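Long-range contacts in cellulosomal scaffoldin (Bacteroides cellulosolvens, PDB 1TYJ), which probably organises the cellulosome as a scaffold protein, using type-II cohesin modules such as this one to bind dockerin modules of partner proteins: residues T42-W47 against V113-I118; G1-A6 against S157-V162; T65-R70 against F88-M93; G32-I37 against S135-A140; K119-E124 against G165-K170. One frame throughout, in Å; residues are numbered along the deposited sequence. Where two conformers were deposited one is given.

Contact 1 of 5, residues T42-W47 against V113-I118; sequences TYLQPW and VTFKVI
K116 runs alongside the indole of W47, on the outward face of two antiparallel strands, 44-47 and 113-117, in one sheet of the cohesin beta sandwich. The K116 chain bends at chi3 (-74°), which sets CE over the aromatic face: CE lies 3.6 Å from the centroid of the six-membered ring of W47, a CH-pi contact almost on the ring normal. K116 NZ, 3.8 Å from that centroid, adds a cation-pi interaction on the same face, while a water accepts a hydrogen bond from NZ. The indole is fixed at its other end by W47 NE1, hydrogen-bonded to D52.

Behind this pair, Q45 and K116 exchange backbone hydrogen bonds in both directions, K116 N to Q45 O at 2.8 Å being nearly straight. P46 falls opposite F115 at a non-hydrogen-bonded position, so its missing N-H costs this pairing nothing. The inward face is apolar: L44 CD2 meets F115 CB at 3.8 Å, and P46 CG meets F115 CE2 at 4.0 Å. L44 and F115 also touch L128 of the facing sheet. Where the two strands pass W47, a single water donates to W47 O (2.8 Å) and accepts from T114 N (2.9 Å).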
# COMPACT_ATOMS: atom_id res chain seq x y z
N THR A 42 -14.28 -5.63 -11.16
CA THR A 42 -15.74 -5.70 -11.28
C THR A 42 -16.41 -4.79 -10.25
O THR A 42 -17.45 -4.20 -10.54
CB THR A 42 -16.20 -7.15 -11.11
OG1 THR A 42 -15.61 -7.93 -12.15
CG2 THR A 42 -17.74 -7.30 -11.16
N TYR A 43 -15.82 -4.67 -9.06
CA TYR A 43 -16.50 -4.00 -7.95
C TYR A 43 -15.89 -2.69 -7.53
O TYR A 43 -16.57 -1.87 -6.91
CB TYR A 43 -16.57 -4.91 -6.71
CG TYR A 43 -17.33 -6.18 -7.01
CD1 TYR A 43 -16.66 -7.38 -7.28
CD2 TYR A 43 -18.73 -6.16 -7.07
CE1 TYR A 43 -17.38 -8.56 -7.58
CE2 TYR A 43 -19.44 -7.31 -7.37
CZ TYR A 43 -18.77 -8.50 -7.63
OH TYR A 43 -19.49 -9.64 -7.92
N LEU A 44 -14.59 -2.51 -7.83
CA LEU A 44 -13.81 -1.40 -7.24
C LEU A 44 -13.02 -0.63 -8.29
O LEU A 44 -12.46 -1.22 -9.22
CB LEU A 44 -12.81 -1.96 -6.20
CG LEU A 44 -13.49 -2.62 -4.99
CD1 LEU A 44 -12.44 -3.37 -4.23
CD2 LEU A 44 -14.14 -1.55 -4.05
N GLN A 45 -12.94 0.67 -8.07
CA GLN A 45 -12.17 1.58 -8.92
C GLN A 45 -11.28 2.47 -8.05
O GLN A 45 -11.78 3.32 -7.29
CB GLN A 45 -13.14 2.42 -9.75
CG GLN A 45 -12.43 3.41 -10.68
CD GLN A 45 -13.40 4.20 -11.53
OE1 GLN A 45 -13.27 4.21 -12.74
NE2 GLN A 45 -14.34 4.87 -10.89
N PRO A 46 -9.94 2.29 -8.14
CA PRO A 46 -9.07 3.14 -7.32
C PRO A 46 -9.34 4.62 -7.60
O PRO A 46 -9.48 5.02 -8.76
CB PRO A 46 -7.65 2.74 -7.78
CG PRO A 46 -7.82 1.29 -8.31
CD PRO A 46 -9.18 1.33 -8.97
N TRP A 47 -9.36 5.43 -6.54
CA TRP A 47 -9.88 6.80 -6.60
C TRP A 47 -8.93 7.76 -5.96
O TRP A 47 -8.56 7.59 -4.80
CB TRP A 47 -11.25 6.86 -5.90
CG TRP A 47 -11.99 8.10 -6.32
CD1 TRP A 47 -12.07 9.28 -5.65
CD2 TRP A 47 -12.72 8.25 -7.53
NE1 TRP A 47 -12.84 10.16 -6.37
CE2 TRP A 47 -13.25 9.56 -7.53
CE3 TRP A 47 -13.00 7.39 -8.59
CZ2 TRP A 47 -14.03 10.05 -8.59
CZ3 TRP A 47 -13.77 7.88 -9.67
CH2 TRP A 47 -14.28 9.20 -9.64
N VAL A 113 -4.94 3.71 0.04
CA VAL A 113 -5.55 3.60 -1.27
C VAL A 113 -7.05 3.61 -1.08
O VAL A 113 -7.60 2.78 -0.36
CB VAL A 113 -5.16 2.29 -1.96
CG1 VAL A 113 -5.86 2.12 -3.31
CG2 VAL A 113 -3.66 2.19 -2.14
N THR A 114 -7.70 4.59 -1.69
CA THR A 114 -9.16 4.66 -1.66
C THR A 114 -9.69 4.07 -2.96
O THR A 114 -9.12 4.29 -4.04
CB THR A 114 -9.61 6.15 -1.53
OG1 THR A 114 -9.08 6.70 -0.32
CG2 THR A 114 -11.14 6.32 -1.51
N PHE A 115 -10.81 3.34 -2.83
CA PHE A 115 -11.54 2.76 -3.96
C PHE A 115 -12.97 3.28 -3.95
O PHE A 115 -13.57 3.45 -2.87
CB PHE A 115 -11.63 1.25 -3.81
CG PHE A 115 -10.30 0.54 -3.76
CD1 PHE A 115 -9.64 0.32 -2.56
CD2 PHE A 115 -9.74 0.02 -4.94
CE1 PHE A 115 -8.40 -0.38 -2.53
CE2 PHE A 115 -8.53 -0.66 -4.90
CZ PHE A 115 -7.87 -0.87 -3.70
N LYS A 116 -13.51 3.58 -5.13
CA LYS A 116 -14.94 3.85 -5.27
C LYS A 116 -15.60 2.52 -5.59
O LYS A 116 -15.11 1.74 -6.42
CB LYS A 116 -15.23 4.92 -6.34
CG LYS A 116 -16.73 5.11 -6.63
CD LYS A 116 -17.00 6.01 -7.84
CE LYS A 116 -16.74 7.47 -7.52
NZ LYS A 116 -17.24 8.37 -8.64
N VAL A 117 -16.71 2.25 -4.92
CA VAL A 117 -17.48 1.03 -5.19
C VAL A 117 -18.34 1.26 -6.42
O VAL A 117 -19.17 2.19 -6.44
CB VAL A 117 -18.36 0.67 -3.98
CG1 VAL A 117 -19.19 -0.55 -4.30
CG2 VAL A 117 -17.46 0.50 -2.73
N ILE A 118 -18.13 0.43 -7.44
CA ILE A 118 -18.80 0.59 -8.75
C ILE A 118 -19.86 -0.47 -9.10
O ILE A 118 -20.53 -0.34 -10.12
CB ILE A 118 -17.80 0.74 -9.92
CG1 ILE A 118 -16.91 -0.51 -10.03
CG2 ILE A 118 -16.97 2.01 -9.69
CD1 ILE A 118 -16.28 -0.72 -11.40
O HOH W 1 -16.93 7.16 -11.08
O HOH W 2 -6.36 6.73 -3.21

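Contact 2 of 5, residues G1-A6 against S157-V162; sequences GSVLTA and SAYKVV. With EDO (1,2-ethanediol), chain B.
A158 offers its carbonyl to the chain terminus, G1 N donating a hydrogen bond to A158 O at 3.1 Å, just before residues 160-161 pair in parallel with strand 2-6 at the margin of one cohesin sheet. The same G1 nitrogen also donates to O1 of a 1,2-ethanediol molecule, probably from the crystallisation liquor.

Y159 comes next. Its CG stands between the backbone N and the carbonyl carbon (chi1 75°), and the ring runs side by side with V3, whose CG2 is 4.0 Å from Y159 CE1; the hydroxyl at the far end of the ring is hydrogen-bonded to T144. K160 N then gives to G1 O, and K160 O receives V3 N at 2.9 Å, so K160 bonds to the residues before and after its partner S2, as in regular parallel pairing. Its CG lies against S2 CB at 3.9 Å.

V161 pairs with V3, and both turn to the face where F131 of the other sheet covers them. V162 closes the pairing: its N reaches V3 O at 2.8 Å, and a water that donates to V162 O and accepts from T5 N bridges the strands beyond. On the side-chain level, V162 CB packs on L4 CB at 4.1 Å.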
# COMPACT_ATOMS: atom_id res chain seq x y z
N GLY A 1 8.32 -8.45 12.30
CA GLY A 1 7.33 -7.33 12.05
C GLY A 1 6.28 -7.74 11.05
O GLY A 1 6.14 -8.92 10.70
N SER A 2 5.50 -6.78 10.57
CA SER A 2 4.42 -7.11 9.66
C SER A 2 4.10 -5.95 8.74
O SER A 2 4.42 -4.82 9.05
CB SER A 2 3.11 -7.46 10.39
OG SER A 2 2.77 -6.50 11.36
N VAL A 3 3.50 -6.28 7.60
CA VAL A 3 2.73 -5.30 6.82
C VAL A 3 1.29 -5.63 7.17
O VAL A 3 0.88 -6.81 7.16
CB VAL A 3 2.98 -5.48 5.31
CG1 VAL A 3 2.00 -4.61 4.51
CG2 VAL A 3 4.43 -5.17 4.97
N LEU A 4 0.51 -4.61 7.52
CA LEU A 4 -0.89 -4.88 7.85
C LEU A 4 -1.75 -3.69 7.53
O LEU A 4 -1.22 -2.58 7.29
CB LEU A 4 -1.02 -5.27 9.32
CG LEU A 4 -0.80 -4.18 10.37
CD1 LEU A 4 -1.17 -4.74 11.76
CD2 LEU A 4 0.61 -3.66 10.41
N THR A 5 -3.06 -3.91 7.49
CA THR A 5 -3.97 -2.88 6.96
C THR A 5 -5.19 -2.63 7.81
O THR A 5 -5.51 -3.42 8.70
CB THR A 5 -4.43 -3.23 5.51
OG1 THR A 5 -5.29 -4.40 5.51
CG2 THR A 5 -3.22 -3.49 4.63
N ALA A 6 -5.85 -1.51 7.52
CA ALA A 6 -7.11 -1.15 8.20
C ALA A 6 -8.05 -0.65 7.14
O ALA A 6 -7.62 0.03 6.17
CB ALA A 6 -6.88 -0.06 9.23
N SER A 157 11.45 -14.38 6.44
CA SER A 157 11.59 -14.84 7.80
C SER A 157 11.63 -13.67 8.78
O SER A 157 11.49 -13.87 9.99
CB SER A 157 12.83 -15.73 7.91
OG SER A 157 14.00 -14.96 7.84
N ALA A 158 11.72 -12.44 8.27
CA ALA A 158 11.82 -11.24 9.12
C ALA A 158 10.46 -10.57 9.37
O ALA A 158 10.28 -9.81 10.36
CB ALA A 158 12.75 -10.25 8.50
N TYR A 159 9.54 -10.79 8.43
CA TYR A 159 8.21 -10.20 8.53
C TYR A 159 7.17 -10.98 7.78
O TYR A 159 7.47 -11.84 6.92
CB TYR A 159 8.20 -8.72 8.10
CG TYR A 159 8.28 -8.50 6.63
CD1 TYR A 159 7.14 -8.21 5.88
CD2 TYR A 159 9.51 -8.55 5.97
CE1 TYR A 159 7.23 -7.97 4.52
CE2 TYR A 159 9.63 -8.34 4.59
CZ TYR A 159 8.49 -8.04 3.88
OH TYR A 159 8.58 -7.83 2.54
N LYS A 160 5.93 -10.70 8.13
CA LYS A 160 4.79 -11.35 7.50
C LYS A 160 3.87 -10.30 6.90
O LYS A 160 3.85 -9.17 7.34
CB LYS A 160 4.00 -12.15 8.52
CG LYS A 160 3.27 -11.30 9.56
CD LYS A 160 2.41 -12.17 10.48
CE LYS A 160 2.49 -11.72 11.95
NZ LYS A 160 1.54 -10.64 12.32
N VAL A 161 3.12 -10.70 5.89
CA VAL A 161 2.14 -9.79 5.28
C VAL A 161 0.75 -10.25 5.71
O VAL A 161 0.33 -11.37 5.38
CB VAL A 161 2.29 -9.80 3.73
CG1 VAL A 161 1.19 -8.96 3.03
CG2 VAL A 161 3.69 -9.33 3.34
N VAL A 162 0.04 -9.41 6.44
CA VAL A 162 -1.32 -9.73 6.86
C VAL A 162 -2.28 -9.23 5.79
O VAL A 162 -2.38 -8.04 5.55
CB VAL A 162 -1.67 -9.14 8.21
CG1 VAL A 162 -3.11 -9.61 8.68
CG2 VAL A 162 -0.58 -9.54 9.26
C1 EDO B . 11.41 -6.92 10.23
O1 EDO B . 10.35 -6.74 11.17
C2 EDO B . 12.69 -7.00 11.04
O2 EDO B . 12.81 -5.77 11.77
O HOH W 3 -4.26 -6.47 6.85

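Contact 3 of 5, residues T65-R70 against F88-M93; sequences TLLQGR and FGRLYM
R90 grips the carbonyl of L67 side-on with two nitrogens: NE and NH2 each donate a hydrogen bond to L67 O, both at 2.9 Å, and the oxygen lies 4° out of the guanidinium plane. The side chain reaches it fully extended from CG to NE. R90 NH1 forms a salt bridge with D75, which helps fix the rotation of the whole group. The second polar link runs the other way, from loop to strand, with G69 N donating to Y92 OH at 2.9 Å. E105 holds both segments, through OE2 to Y92 OH and OE1 to L67 N.

Around these bonds the packing is close. Q68 OE1 stands over one guanidinium face, 3.6 Å from R90 NE, with amide and guanidinium planes only 10° apart. L67 CD2 lies over the Y92 ring, 4.1 Å from its centroid and offset toward the rim in a CH-pi contact, while L67 CD1 approaches R90 O at 3.5 Å. Y63 adds a cation-pi contact to R90. Two strand side chains, R90 and Y92, hold an irregular segment by its backbone groups, as suits the connection from strand 62-63 in one sheet to strand 73-77 in the other, a crossover of the cohesin beta sandwich.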
# COMPACT_ATOMS: atom_id res chain seq x y z
N THR A 65 1.95 8.56 7.42
CA THR A 65 2.78 9.45 8.25
C THR A 65 4.27 9.12 8.15
O THR A 65 5.12 9.98 8.46
CB THR A 65 2.34 9.39 9.71
OG1 THR A 65 2.48 8.05 10.15
CG2 THR A 65 0.87 9.74 9.85
N LEU A 66 4.62 7.89 7.76
CA LEU A 66 6.02 7.53 7.60
C LEU A 66 6.57 7.95 6.23
O LEU A 66 5.81 8.27 5.30
CB LEU A 66 6.20 6.00 7.75
CG LEU A 66 5.77 5.43 9.11
CD1 LEU A 66 6.23 3.95 9.25
CD2 LEU A 66 6.27 6.28 10.27
N LEU A 67 7.90 7.93 6.10
CA LEU A 67 8.56 8.30 4.84
C LEU A 67 8.28 9.76 4.47
O LEU A 67 8.24 10.15 3.30
CB LEU A 67 8.17 7.32 3.72
CG LEU A 67 8.48 5.85 4.05
CD1 LEU A 67 8.00 4.93 2.89
CD2 LEU A 67 9.97 5.64 4.38
N GLN A 68 8.11 10.59 5.50
CA GLN A 68 7.79 12.02 5.30
C GLN A 68 8.92 12.93 5.76
O GLN A 68 8.80 14.13 5.61
CB GLN A 68 6.45 12.39 5.99
CG GLN A 68 5.27 11.63 5.36
CD GLN A 68 5.07 11.92 3.85
OE1 GLN A 68 4.87 11.00 3.04
NE2 GLN A 68 5.08 13.21 3.49
N GLY A 69 10.01 12.34 6.24
CA GLY A 69 11.21 13.09 6.58
C GLY A 69 11.92 13.68 5.36
O GLY A 69 11.73 13.21 4.22
N ARG A 70 12.78 14.67 5.61
CA ARG A 70 13.45 15.40 4.54
C ARG A 70 14.72 14.66 4.16
O ARG A 70 15.85 15.19 4.35
CB ARG A 70 13.84 16.83 5.02
CG ARG A 70 12.69 17.78 5.28
CD ARG A 70 12.39 18.63 4.06
NE ARG A 70 11.50 17.93 3.14
CZ ARG A 70 10.64 18.53 2.31
NH1 ARG A 70 10.54 19.86 2.28
NH2 ARG A 70 9.87 17.78 1.52
N PHE A 88 3.33 0.27 -6.63
CA PHE A 88 3.86 1.58 -6.27
C PHE A 88 4.80 1.44 -5.10
O PHE A 88 4.86 0.39 -4.42
CB PHE A 88 2.70 2.54 -5.89
CG PHE A 88 1.82 2.02 -4.75
CD1 PHE A 88 2.05 2.46 -3.42
CD2 PHE A 88 0.77 1.11 -5.00
CE1 PHE A 88 1.25 2.01 -2.36
CE2 PHE A 88 -0.01 0.63 -3.95
CZ PHE A 88 0.21 1.07 -2.63
N GLY A 89 5.54 2.50 -4.82
CA GLY A 89 6.49 2.41 -3.71
C GLY A 89 6.97 3.80 -3.37
O GLY A 89 6.77 4.76 -4.14
N ARG A 90 7.66 3.89 -2.23
CA ARG A 90 8.27 5.14 -1.80
C ARG A 90 9.47 4.80 -0.94
O ARG A 90 9.44 3.85 -0.15
CB ARG A 90 7.26 5.99 -1.01
CG ARG A 90 7.86 7.33 -0.50
CD ARG A 90 6.71 8.21 0.03
NE ARG A 90 7.19 9.39 0.73
CZ ARG A 90 7.33 10.60 0.16
NH1 ARG A 90 7.03 10.77 -1.14
NH2 ARG A 90 7.74 11.64 0.89
N LEU A 91 10.54 5.54 -1.13
CA LEU A 91 11.77 5.28 -0.35
C LEU A 91 12.58 6.53 -0.12
O LEU A 91 12.51 7.49 -0.89
CB LEU A 91 12.61 4.21 -1.02
CG LEU A 91 13.10 4.54 -2.41
CD1 LEU A 91 14.43 5.27 -2.45
CD2 LEU A 91 13.21 3.21 -3.19
N TYR A 92 13.35 6.52 0.97
CA TYR A 92 14.26 7.60 1.20
C TYR A 92 15.52 7.33 0.41
O TYR A 92 16.14 6.26 0.56
CB TYR A 92 14.62 7.62 2.67
CG TYR A 92 13.61 8.15 3.64
CD1 TYR A 92 13.43 7.52 4.86
CD2 TYR A 92 12.84 9.29 3.34
CE1 TYR A 92 12.53 8.06 5.83
CE2 TYR A 92 11.92 9.84 4.30
CZ TYR A 92 11.78 9.17 5.53
OH TYR A 92 10.94 9.63 6.51
N MET A 93 15.94 8.29 -0.42
CA MET A 93 17.21 8.09 -1.18
C MET A 93 18.43 8.51 -0.35
O MET A 93 19.51 7.92 -0.47
CB MET A 93 17.18 8.84 -2.51
CG MET A 93 16.10 8.36 -3.46
SD MET A 93 16.25 9.13 -5.11
CE MET A 93 15.72 10.77 -4.70

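Contact 4 of 5, residues G32-I37 against S135-A140; sequences GYQFNI and SSMNNA
M137 lays its thioether across the side chain of Q34, the two chains crossing obliquely, with M137 CG 3.3 Å from Q34 NE2 and M137 SD 3.8 Å from Q34 CG. Q34 is extended, its CG anti to the backbone N (chi1 -168°), and rises from strand 30-38 to meet the methionine. A bend about the CG-SD bond of M137 (chi3 -33°) sends the methyl toward the next residue on the same side of the strand: CE lies 3.9 Å from N36 CB. Thus one thioether spans two alternating side chains, and between them its SD comes 4.1 Å from the backbone carbon of F35. The F35 ring points the other way, into the sandwich, where it meets F131 edge to face.

The loop that delivers M137 leaves strand 126-131 and returns as strand 144-148. Its two ends hydrogen-bond to the same edge of strand 30-38, N36 with E132, just past strand 126-131, and Q34 with M145; the intervening residues fold back over the outward side of that strand. A type II turn from M137 to A140 shapes the return, and S135 OG accepts a weak bond from M137 N at 3.3 Å. M137 also rests on M145.

No hydrogen bond joins the two segments; Q34 NE2 has its weak hydrogen bond to N87 instead. The contact therefore probably rests on dispersion, with a thioether covering the Q34 side chain, amide included, and CB of N36.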
# COMPACT_ATOMS: atom_id res chain seq x y z
N GLY A 32 11.85 2.32 3.28
CA GLY A 32 11.12 2.32 2.03
C GLY A 32 10.42 1.02 1.72
O GLY A 32 10.72 -0.01 2.33
N TYR A 33 9.50 1.07 0.78
CA TYR A 33 8.73 -0.15 0.42
C TYR A 33 8.41 -0.12 -1.05
O TYR A 33 8.47 0.93 -1.71
CB TYR A 33 7.38 -0.24 1.19
CG TYR A 33 6.39 0.81 0.71
CD1 TYR A 33 5.50 0.51 -0.33
CD2 TYR A 33 6.42 2.12 1.20
CE1 TYR A 33 4.64 1.48 -0.86
CE2 TYR A 33 5.54 3.11 0.68
CZ TYR A 33 4.67 2.78 -0.37
OH TYR A 33 3.80 3.71 -0.89
N GLN A 34 8.02 -1.28 -1.55
CA GLN A 34 7.33 -1.39 -2.84
C GLN A 34 6.25 -2.45 -2.67
O GLN A 34 6.52 -3.52 -2.09
CB GLN A 34 8.29 -1.79 -3.96
CG GLN A 34 7.63 -1.61 -5.33
CD GLN A 34 8.55 -1.90 -6.49
OE1 GLN A 34 9.68 -1.44 -6.51
NE2 GLN A 34 8.05 -2.63 -7.47
N PHE A 35 5.06 -2.16 -3.19
CA PHE A 35 3.91 -3.09 -3.11
C PHE A 35 3.35 -3.43 -4.48
O PHE A 35 3.33 -2.55 -5.35
CB PHE A 35 2.76 -2.48 -2.31
CG PHE A 35 3.07 -2.20 -0.86
CD1 PHE A 35 2.50 -1.08 -0.23
CD2 PHE A 35 3.93 -3.04 -0.11
CE1 PHE A 35 2.74 -0.83 1.10
CE2 PHE A 35 4.19 -2.77 1.23
CZ PHE A 35 3.59 -1.68 1.84
N ASN A 36 2.91 -4.68 -4.64
CA ASN A 36 2.10 -5.08 -5.78
C ASN A 36 0.78 -5.57 -5.18
O ASN A 36 0.77 -6.53 -4.38
CB ASN A 36 2.78 -6.22 -6.55
CG ASN A 36 2.12 -6.45 -7.89
OD1 ASN A 36 1.34 -7.42 -8.08
ND2 ASN A 36 2.35 -5.53 -8.81
N ILE A 37 -0.32 -4.90 -5.53
CA ILE A 37 -1.65 -5.14 -4.91
C ILE A 37 -2.69 -5.43 -5.96
O ILE A 37 -2.79 -4.74 -6.97
CB ILE A 37 -2.09 -3.92 -4.05
CG1 ILE A 37 -1.09 -3.69 -2.92
CG2 ILE A 37 -3.55 -4.08 -3.55
CD1 ILE A 37 -1.38 -2.43 -2.05
N SER A 135 4.66 -8.09 -11.14
CA SER A 135 5.68 -7.07 -11.29
C SER A 135 6.99 -7.64 -11.83
O SER A 135 7.01 -8.51 -12.70
CB SER A 135 5.91 -6.43 -9.92
OG SER A 135 6.02 -7.44 -8.90
N SER A 136 8.09 -7.12 -11.32
CA SER A 136 9.41 -7.64 -11.59
C SER A 136 10.12 -7.57 -10.23
O SER A 136 11.33 -7.33 -10.15
CB SER A 136 10.13 -6.79 -12.65
OG SER A 136 9.25 -6.39 -13.70
N MET A 137 9.33 -7.73 -9.16
CA MET A 137 9.84 -7.59 -7.79
C MET A 137 10.54 -8.88 -7.36
O MET A 137 9.88 -9.81 -6.86
CB MET A 137 8.69 -7.24 -6.82
CG MET A 137 7.89 -5.95 -7.15
SD MET A 137 6.78 -5.33 -5.83
CE MET A 137 6.31 -6.88 -5.08
N ASN A 138 11.85 -8.96 -7.56
CA ASN A 138 12.55 -10.19 -7.15
C ASN A 138 12.78 -10.31 -5.65
O ASN A 138 13.14 -9.33 -4.97
CB ASN A 138 13.84 -10.43 -7.94
CG ASN A 138 13.65 -11.45 -9.07
OD1 ASN A 138 13.05 -11.15 -10.12
ND2 ASN A 138 14.16 -12.67 -8.86
N ASN A 139 12.58 -11.52 -5.14
CA ASN A 139 12.71 -11.78 -3.71
C ASN A 139 11.59 -11.11 -2.91
O ASN A 139 11.76 -10.91 -1.70
CB ASN A 139 14.05 -11.28 -3.12
CG ASN A 139 15.25 -11.48 -4.03
OD1 ASN A 139 15.79 -12.58 -4.10
ND2 ASN A 139 15.70 -10.40 -4.70
N ALA A 140 10.47 -10.73 -3.56
CA ALA A 140 9.39 -10.10 -2.81
C ALA A 140 8.82 -11.07 -1.79
O ALA A 140 8.93 -12.30 -1.96
CB ALA A 140 8.29 -9.59 -3.73

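Contact 5 of 5, residues K119-E124 against G165-K170; sequences KEIPAE and GLIYPK
I121 and I167 meet at about a right angle, CD1 to CD1 at 3.9 Å, while the other branch of I121, CG2, meets the C-terminal strand. It approaches I167 O at 3.5 Å and P169 CD at 3.9 Å, and the proline ring crosses the isoleucine obliquely. Ring carbons of P169 in turn approach two carbonyls of the loop: CG is 3.2 Å from I121 O and CD 3.3 Å from P122 O. P169 thus meets the loop through its ring carbons, and no hydrogen bond passes between the segments.

Y168 is turned differently. Its ring presents an edge to A123 O, 4.0 Å from CD2, and E124 O lies 3.8 Å from CE2, close to L166 CD1. I126 touches both isoleucines.

Segment 119-124 carries the chain from strand 108-117 of one sheet to strand 126-131 of the other, and strand 166-169 pairs with the latter: an end connection of the cohesin beta sandwich closed by its C-terminal strand.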
# COMPACT_ATOMS: atom_id res chain seq x y z
N LYS A 119 -20.00 -1.48 -8.25
CA LYS A 119 -21.06 -2.47 -8.41
C LYS A 119 -21.39 -2.99 -7.04
O LYS A 119 -20.50 -3.10 -6.20
CB LYS A 119 -20.59 -3.62 -9.29
CG LYS A 119 -21.67 -4.65 -9.65
CD LYS A 119 -21.07 -5.63 -10.62
CE LYS A 119 -21.96 -6.83 -10.84
NZ LYS A 119 -23.02 -6.44 -11.73
N GLU A 120 -22.67 -3.33 -6.80
CA GLU A 120 -23.09 -3.87 -5.52
C GLU A 120 -22.23 -5.06 -5.06
O GLU A 120 -22.02 -6.02 -5.80
CB GLU A 120 -24.57 -4.26 -5.59
CG GLU A 120 -25.14 -4.77 -4.25
CD GLU A 120 -26.59 -5.22 -4.35
OE1 GLU A 120 -27.34 -4.70 -5.21
OE2 GLU A 120 -26.99 -6.09 -3.54
N ILE A 121 -21.72 -4.96 -3.84
CA ILE A 121 -20.90 -6.06 -3.28
C ILE A 121 -21.80 -7.25 -2.95
O ILE A 121 -22.87 -7.07 -2.37
CB ILE A 121 -20.15 -5.61 -2.00
CG1 ILE A 121 -19.37 -4.29 -2.24
CG2 ILE A 121 -19.27 -6.75 -1.42
CD1 ILE A 121 -18.37 -4.34 -3.42
N PRO A 122 -21.37 -8.47 -3.31
CA PRO A 122 -22.15 -9.68 -3.00
C PRO A 122 -22.31 -9.84 -1.48
O PRO A 122 -21.42 -9.42 -0.72
CB PRO A 122 -21.27 -10.80 -3.52
CG PRO A 122 -20.26 -10.17 -4.43
CD PRO A 122 -20.12 -8.75 -4.02
N ALA A 123 -23.40 -10.47 -1.02
CA ALA A 123 -23.68 -10.62 0.42
C ALA A 123 -22.53 -11.27 1.20
O ALA A 123 -22.30 -10.89 2.34
CB ALA A 123 -24.97 -11.44 0.65
N GLU A 124 -21.79 -12.19 0.58
CA GLU A 124 -20.69 -12.87 1.29
C GLU A 124 -19.44 -11.98 1.45
O GLU A 124 -18.46 -12.39 2.12
CB GLU A 124 -20.29 -14.17 0.59
CG GLU A 124 -19.65 -13.98 -0.81
CD GLU A 124 -20.67 -13.93 -1.95
OE1 GLU A 124 -20.21 -14.09 -3.09
OE2 GLU A 124 -21.89 -13.74 -1.72
N GLY A 165 -8.78 -7.43 4.97
CA GLY A 165 -10.09 -8.05 5.20
C GLY A 165 -11.14 -7.73 4.16
O GLY A 165 -10.85 -7.20 3.06
N LEU A 166 -12.38 -8.11 4.49
CA LEU A 166 -13.47 -8.02 3.54
C LEU A 166 -14.28 -6.72 3.64
O LEU A 166 -14.29 -6.04 4.68
CB LEU A 166 -14.45 -9.18 3.78
CG LEU A 166 -13.89 -10.60 3.85
CD1 LEU A 166 -15.06 -11.61 3.70
CD2 LEU A 166 -12.81 -10.93 2.91
N ILE A 167 -14.97 -6.42 2.55
CA ILE A 167 -16.00 -5.40 2.56
C ILE A 167 -17.33 -6.07 2.17
O ILE A 167 -17.35 -7.14 1.52
CB ILE A 167 -15.66 -4.22 1.58
CG1 ILE A 167 -15.43 -4.73 0.15
CG2 ILE A 167 -14.45 -3.44 2.14
CD1 ILE A 167 -15.42 -3.62 -0.95
N TYR A 168 -18.40 -5.45 2.60
CA TYR A 168 -19.75 -6.00 2.50
C TYR A 168 -20.72 -4.94 2.00
O TYR A 168 -20.46 -3.74 2.17
CB TYR A 168 -20.20 -6.40 3.89
CG TYR A 168 -19.32 -7.44 4.55
CD1 TYR A 168 -18.34 -7.07 5.48
CD2 TYR A 168 -19.47 -8.81 4.25
CE1 TYR A 168 -17.53 -8.04 6.07
CE2 TYR A 168 -18.67 -9.76 4.84
CZ TYR A 168 -17.72 -9.38 5.76
OH TYR A 168 -16.93 -10.37 6.36
N PRO A 169 -21.84 -5.37 1.41
CA PRO A 169 -22.84 -4.38 0.98
C PRO A 169 -23.60 -3.77 2.15
O PRO A 169 -23.86 -4.46 3.14
CB PRO A 169 -23.80 -5.21 0.11
CG PRO A 169 -23.71 -6.63 0.72
CD PRO A 169 -22.24 -6.75 1.08
N LYS A 170 -23.99 -2.51 2.02
CA LYS A 170 -24.94 -1.91 2.95
C LYS A 170 -26.30 -2.58 2.77
O LYS A 170 -27.07 -2.74 3.73
CB LYS A 170 -25.07 -0.42 2.67
CG LYS A 170 -24.24 0.43 3.60
CD LYS A 170 -23.99 1.79 2.98
CE LYS A 170 -23.40 2.79 3.96
NZ LYS A 170 -23.11 4.11 3.28
OXT LYS A 170 -26.63 -2.99 1.66

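Overall arrangement
Five contacts show how chemistry tracks position in a beta sandwich. Contacts 3 and 4 are the buried ones, and their strands, 85-92 and 30-38, are hydrogen-bonded neighbours in one sheet; yet contact 3 holds its loop by polar grips and contact 4 chiefly by a thioether, with no hydrogen bond across. The others are partly buried. Contacts 1 and 2 belong to the other sheet, about 24 Å apart between centres, and rely on strand pairing, antiparallel in the first and parallel in the second. Contact 5, farthest from the chain's centre, like contact 4 lacks a hydrogen bond across; Y43 of contact 1 packs on its E120 and P122. Across the sandwich, V113 touches F88 and V3 touches F35, joining the two sheets.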